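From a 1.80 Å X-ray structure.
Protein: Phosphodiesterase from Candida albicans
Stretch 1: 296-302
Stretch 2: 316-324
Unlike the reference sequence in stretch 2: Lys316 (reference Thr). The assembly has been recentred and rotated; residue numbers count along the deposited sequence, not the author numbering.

Stretch 1, residues 296-302: LPKFKQF
Stretch 2 316-324: KHTVLIALQ

Residues 296-302 and 316-324 of one chain run past each other as irregular segments, extended around Phe299 and Ala322, neither forming a regular helix or strand, and together bury 518 Å². Their register is set by a single beta bridge between Phe299 and Ala322, whose CA atoms lie 4.1 Å apart. The order of contacts gives the direction: Pro297 meets Ala322 and Leu323, whereas Gln301 reaches back to Val319, so the two segments are antiparallel.

Two backbone hydrogen bonds flank Phe299. Leu323 N donates to Lys298 O at 2.9 Å with a nearly linear N-H...O angle of 177°, and Lys300 N donates to Ile321 O at 2.7 Å and 153°. Extended phi/psi values of -69/160 at Lys298, -128/164 at Phe299, -106/107 at Ile321 and -63/142 at Ala322 accompany this pairing. The first stretch then bends in a type I turn from Phe299 to Phe302, with Lys300 at -57/-34 and Gln301 at -91/5; Phe302 N closes it on Phe299 O at 3.0 Å.

The turn leaves the CA-to-CB bond of Gln301 directed toward the second stretch. With chi1 -56° (m), chi2 94° and chi3 -33°, its amide meets polar backbone groups on both sides of Leu320: Gln301 OE1 accepts from Ile321 N at 3.2 Å (172°), while Gln301 NE2 donates to Val319 O at 2.9 Å (143°). The carboxamide thus supplies an acceptor and a donor to a backbone that offers the complementary pair. Gln301 NE2 also donates to water 1 at 3.1 Å, and that water donates to His317 O at 2.8 Å, extending the polar link along the second stretch.

Apolar packing centres on the buried Phe299. Its CA-to-CB bond points away overall, though Phe299 CB still lies 3.2 Å from Ile321 O, and chi1 51° (p) with chi2 102° places the ring beside Leu320 (m, t). Leu320 CD1 stands 4.0 Å from the Phe299 ring centroid, 6° off the normal, a CH-pi contact over one face; Leu320 CD2 approaches Phe299 CE1 at 3.6 Å. Pro297, with a C-gamma endo pucker, adds a looser contact, CG to Ala322 CB at 4.3 Å. Leu323 (m, t) brings CG to 3.9 Å from Phe299 C, covering the backbone where the turn begins.

Lys300 is extended, all four chi angles t; its CA-to-CB bond runs sideways, and the extended side chain brings the amine close to His317 (chi1 -56°, m; chi2 -71°). Lys300 NZ lies 3.5 Å from His317 NE2, at the ring edge and near its plane, a proximity without an assigned hydrogen bond.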

ATOM      1  N   LEU A 296      -6.694  -0.251 -21.735  1.00 34.88           N
ATOM      2  CA  LEU A 296      -7.880  -0.915 -21.211  1.00 34.49           C
ATOM      3  C   LEU A 296      -9.104  -0.249 -21.817  1.00 34.12           C
ATOM      4  O   LEU A 296      -9.115   0.971 -21.964  1.00 35.26           O
ATOM      5  CB  LEU A 296      -7.974  -0.734 -19.704  1.00 33.11           C
ATOM      6  CG  LEU A 296      -6.927  -1.398 -18.814  1.00 32.49           C
ATOM      7  CD1 LEU A 296      -6.933  -0.702 -17.463  1.00 31.60           C
ATOM      8  CD2 LEU A 296      -7.187  -2.883 -18.672  1.00 32.18           C
ATOM      9  N   PRO A 297     -10.156  -1.029 -22.099  1.00 35.42           N
ATOM     10  CA  PRO A 297     -11.385  -0.426 -22.627  1.00 34.87           C
ATOM     11  C   PRO A 297     -12.135   0.354 -21.560  1.00 36.10           C
ATOM     12  O   PRO A 297     -12.034   0.041 -20.366  1.00 33.68           O
ATOM     13  CB  PRO A 297     -12.210  -1.634 -23.073  1.00 35.66           C
ATOM     14  CG  PRO A 297     -11.725  -2.772 -22.239  1.00 35.53           C
ATOM     15  CD  PRO A 297     -10.299  -2.476 -21.859  1.00 34.69           C
ATOM     16  N   LYS A 298     -12.889   1.364 -21.984  1.00 34.14           N
ATOM     17  CA  LYS A 298     -13.707   2.123 -21.056  1.00 35.51           C
ATOM     18  C   LYS A 298     -14.837   1.217 -20.574  1.00 33.68           C
ATOM     19  O   LYS A 298     -15.139   0.201 -21.209  1.00 34.67           O
ATOM     20  CB  LYS A 298     -14.256   3.386 -21.720  1.00 37.83           C
ATOM     21  CG  LYS A 298     -13.177   4.226 -22.386  1.00 39.67           C
ATOM     22  CD  LYS A 298     -13.638   5.639 -22.675  1.00 43.17           C
ATOM     23  CE  LYS A 298     -12.639   6.327 -23.593  1.00 45.86           C
ATOM     24  NZ  LYS A 298     -12.919   7.777 -23.775  1.00 48.40           N
ATOM     25  N   PHE A 299     -15.433   1.579 -19.445  1.00 32.14           N
ATOM     26  CA  PHE A 299     -16.497   0.792 -18.836  1.00 32.31           C
ATOM     27  C   PHE A 299     -17.703   1.669 -18.550  1.00 32.32           C
ATOM     28  O   PHE A 299     -17.605   2.899 -18.547  1.00 32.63           O
ATOM     29  CB  PHE A 299     -16.004   0.065 -17.559  1.00 31.71           C
ATOM     30  CG  PHE A 299     -15.300   0.954 -16.561  1.00 30.35           C
ATOM     31  CD1 PHE A 299     -15.961   1.400 -15.425  1.00 29.89           C
ATOM     32  CD2 PHE A 299     -13.975   1.312 -16.733  1.00 29.83           C
ATOM     33  CE1 PHE A 299     -15.333   2.208 -14.493  1.00 29.54           C
ATOM     34  CE2 PHE A 299     -13.336   2.120 -15.798  1.00 29.44           C
ATOM     35  CZ  PHE A 299     -14.014   2.568 -14.685  1.00 29.91           C
ATOM     36  N   LYS A 300     -18.846   1.042 -18.298  1.00 33.26           N
ATOM     37  CA  LYS A 300     -20.100   1.786 -18.146  1.00 35.14           C
ATOM     38  C   LYS A 300     -20.027   2.846 -17.052  1.00 33.99           C
ATOM     39  O   LYS A 300     -20.645   3.908 -17.159  1.00 33.03           O
ATOM     40  CB  LYS A 300     -21.252   0.826 -17.851  1.00 38.56           C
ATOM     41  CG  LYS A 300     -22.621   1.481 -17.880  1.00 43.10           C
ATOM     42  CD  LYS A 300     -23.736   0.445 -17.869  1.00 46.30           C
ATOM     43  CE  LYS A 300     -25.076   1.081 -18.209  1.00 47.75           C
ATOM     44  NZ  LYS A 300     -26.207   0.184 -17.853  1.00 49.57           N
ATOM     45  N   GLN A 301     -19.273   2.552 -15.995  1.00 31.50           N
ATOM     46  CA  GLN A 301     -19.197   3.419 -14.830  1.00 30.37           C
ATOM     47  C   GLN A 301     -18.065   4.451 -14.913  1.00 30.87           C
ATOM     48  O   GLN A 301     -17.830   5.189 -13.956  1.00 30.23           O
ATOM     49  CB  GLN A 301     -19.048   2.573 -13.559  1.00 29.33           C
ATOM     50  CG  GLN A 301     -20.142   1.529 -13.362  1.00 28.40           C
ATOM     51  CD  GLN A 301     -19.799   0.154 -13.909  1.00 27.80           C
ATOM     52  OE1 GLN A 301     -19.104   0.023 -14.914  1.00 28.76           O
ATOM     53  NE2 GLN A 301     -20.293  -0.884 -13.247  1.00 27.64           N
ATOM     54  N   PHE A 302     -17.378   4.502 -16.052  1.00 30.85           N
ATOM     55  CA  PHE A 302     -16.284   5.438 -16.268  1.00 33.82           C
ATOM     56  C   PHE A 302     -16.827   6.838 -16.558  1.00 35.79           C
ATOM     57  O   PHE A 302     -17.755   6.991 -17.357  1.00 35.37           O
ATOM     58  CB  PHE A 302     -15.414   4.936 -17.421  1.00 35.29           C
ATOM     59  CG  PHE A 302     -14.218   5.793 -17.701  1.00 37.82           C
ATOM     60  CD1 PHE A 302     -13.070   5.678 -16.926  1.00 38.31           C
ATOM     61  CD2 PHE A 302     -14.231   6.711 -18.745  1.00 38.57           C
ATOM     62  CE1 PHE A 302     -11.960   6.469 -17.184  1.00 39.59           C
ATOM     63  CE2 PHE A 302     -13.124   7.501 -19.005  1.00 39.94           C
ATOM     64  CZ  PHE A 302     -11.988   7.380 -18.223  1.00 39.09           C
ATOM     65  N   LYS A 316     -27.429  -1.075 -10.932  1.00 34.88           N
ATOM     66  CA  LYS A 316     -27.575  -2.494 -10.560  1.00 37.96           C
ATOM     67  C   LYS A 316     -26.296  -3.335 -10.691  1.00 35.66           C
ATOM     68  O   LYS A 316     -26.285  -4.489 -10.287  1.00 36.33           O
ATOM     69  CB  LYS A 316     -28.725  -3.168 -11.338  1.00 40.81           C
ATOM     70  CG  LYS A 316     -28.524  -3.318 -12.844  1.00 45.23           C
ATOM     71  CD  LYS A 316     -29.453  -4.396 -13.407  1.00 48.27           C
ATOM     72  CE  LYS A 316     -29.719  -4.226 -14.896  1.00 49.52           C
ATOM     73  NZ  LYS A 316     -28.475  -4.261 -15.711  1.00 51.15           N
ATOM     74  N   HIS A 317     -25.227  -2.764 -11.239  1.00 33.40           N
ATOM     75  CA  HIS A 317     -24.004  -3.531 -11.494  1.00 33.02           C
ATOM     76  C   HIS A 317     -23.065  -3.463 -10.288  1.00 31.78           C
ATOM     77  O   HIS A 317     -22.946  -2.409  -9.672  1.00 30.50           O
ATOM     78  CB  HIS A 317     -23.295  -2.991 -12.726  1.00 34.16           C
ATOM     79  CG  HIS A 317     -24.152  -2.968 -13.951  1.00 36.10           C
ATOM     80  ND1 HIS A 317     -24.530  -4.115 -14.610  1.00 37.07           N
ATOM     81  CD2 HIS A 317     -24.702  -1.941 -14.636  1.00 37.28           C
ATOM     82  CE1 HIS A 317     -25.276  -3.796 -15.651  1.00 38.01           C
ATOM     83  NE2 HIS A 317     -25.402  -2.484 -15.686  1.00 37.40           N
ATOM     84  N   THR A 318     -22.421  -4.582  -9.953  1.00 29.88           N
ATOM     85  CA  THR A 318     -21.444  -4.620  -8.848  1.00 29.59           C
ATOM     86  C   THR A 318     -19.996  -4.773  -9.321  1.00 28.47           C
ATOM     87  O   THR A 318     -19.079  -4.756  -8.497  1.00 27.68           O
ATOM     88  CB  THR A 318     -21.747  -5.759  -7.846  1.00 30.42           C
ATOM     89  OG1 THR A 318     -21.790  -7.016  -8.537  1.00 30.10           O
ATOM     90  CG2 THR A 318     -23.068  -5.506  -7.142  1.00 31.42           C
ATOM     91  N   VAL A 319     -19.790  -4.920 -10.630  1.00 27.65           N
ATOM     92  CA  VAL A 319     -18.451  -4.933 -11.213  1.00 27.11           C
ATOM     93  C   VAL A 319     -18.389  -4.012 -12.427  1.00 28.58           C
ATOM     94  O   VAL A 319     -19.424  -3.610 -12.959  1.00 28.75           O
ATOM     95  CB  VAL A 319     -17.994  -6.353 -11.618  1.00 27.37           C
ATOM     96  CG1 VAL A 319     -17.977  -7.275 -10.408  1.00 27.28           C
ATOM     97  CG2 VAL A 319     -18.872  -6.932 -12.723  1.00 27.16           C
ATOM     98  N   LEU A 320     -17.172  -3.693 -12.866  1.00 28.32           N
ATOM     99  CA  LEU A 320     -16.975  -2.799 -14.009  1.00 29.02           C
ATOM    100  C   LEU A 320     -17.441  -3.512 -15.279  1.00 30.11           C
ATOM    101  O   LEU A 320     -17.056  -4.659 -15.531  1.00 29.42           O
ATOM    102  CB  LEU A 320     -15.507  -2.388 -14.149  1.00 28.83           C
ATOM    103  CG  LEU A 320     -14.845  -1.756 -12.923  1.00 28.77           C
ATOM    104  CD1 LEU A 320     -13.467  -1.215 -13.278  1.00 29.21           C
ATOM    105  CD2 LEU A 320     -15.705  -0.662 -12.300  1.00 28.40           C
ATOM    106  N   ILE A 321     -18.296  -2.843 -16.049  1.00 31.15           N
ATOM    107  CA  ILE A 321     -18.859  -3.428 -17.265  1.00 33.35           C
ATOM    108  C   ILE A 321     -18.200  -2.779 -18.476  1.00 32.92           C
ATOM    109  O   ILE A 321     -18.474  -1.630 -18.783  1.00 32.81           O
ATOM    110  CB  ILE A 321     -20.388  -3.214 -17.352  1.00 33.88           C
ATOM    111  CG1 ILE A 321     -21.097  -3.690 -16.079  1.00 35.09           C
ATOM    112  CG2 ILE A 321     -20.955  -3.922 -18.578  1.00 33.81           C
ATOM    113  CD1 ILE A 321     -20.929  -5.163 -15.762  1.00 36.32           C
ATOM    114  N   ALA A 322     -17.332  -3.521 -19.151  1.00 36.73           N
ATOM    115  CA  ALA A 322     -16.602  -3.013 -20.308  1.00 40.12           C
ATOM    116  C   ALA A 322     -17.550  -2.647 -21.454  1.00 44.72           C
ATOM    117  O   ALA A 322     -18.549  -3.328 -21.677  1.00 42.94           O
ATOM    118  CB  ALA A 322     -15.600  -4.054 -20.782  1.00 41.35           C
ATOM    119  N   LEU A 323     -17.233  -1.553 -22.145  1.00 48.33           N
ATOM    120  CA  LEU A 323     -17.897  -1.172 -23.398  1.00 52.21           C
ATOM    121  C   LEU A 323     -17.023  -1.603 -24.581  1.00 56.70           C
ATOM    122  O   LEU A 323     -15.868  -1.990 -24.393  1.00 58.85           O
ATOM    123  CB  LEU A 323     -18.104   0.344 -23.449  1.00 50.14           C
ATOM    124  CG  LEU A 323     -18.748   0.995 -22.225  1.00 50.63           C
ATOM    125  CD1 LEU A 323     -18.687   2.516 -22.305  1.00 49.86           C
ATOM    126  CD2 LEU A 323     -20.180   0.513 -22.053  1.00 51.94           C
ATOM    127  N   GLN A 324     -17.566  -1.528 -25.795  1.00 65.50           N
ATOM    128  CA  GLN A 324     -16.799  -1.830 -27.010  1.00 69.18           C
ATOM    129  C   GLN A 324     -16.610  -0.593 -27.888  1.00 70.17           C
ATOM    130  O   GLN A 324     -17.297   0.415 -27.726  1.00 68.98           O
ATOM    131  CB  GLN A 324     -17.479  -2.941 -27.806  1.00 72.72           C
ATOM    132  CG  GLN A 324     -17.332  -4.310 -27.165  1.00 76.43           C
ATOM    133  CD  GLN A 324     -17.687  -5.443 -28.108  1.00 80.56           C
ATOM    134  OE1 GLN A 324     -18.482  -5.271 -29.036  1.00 81.71           O
ATOM    135  NE2 GLN A 324     -17.099  -6.613 -27.876  1.00 83.52           N
TER
HETATM  136  O   HOH W   1     -22.146  -0.042 -10.937  1.00 26.14           O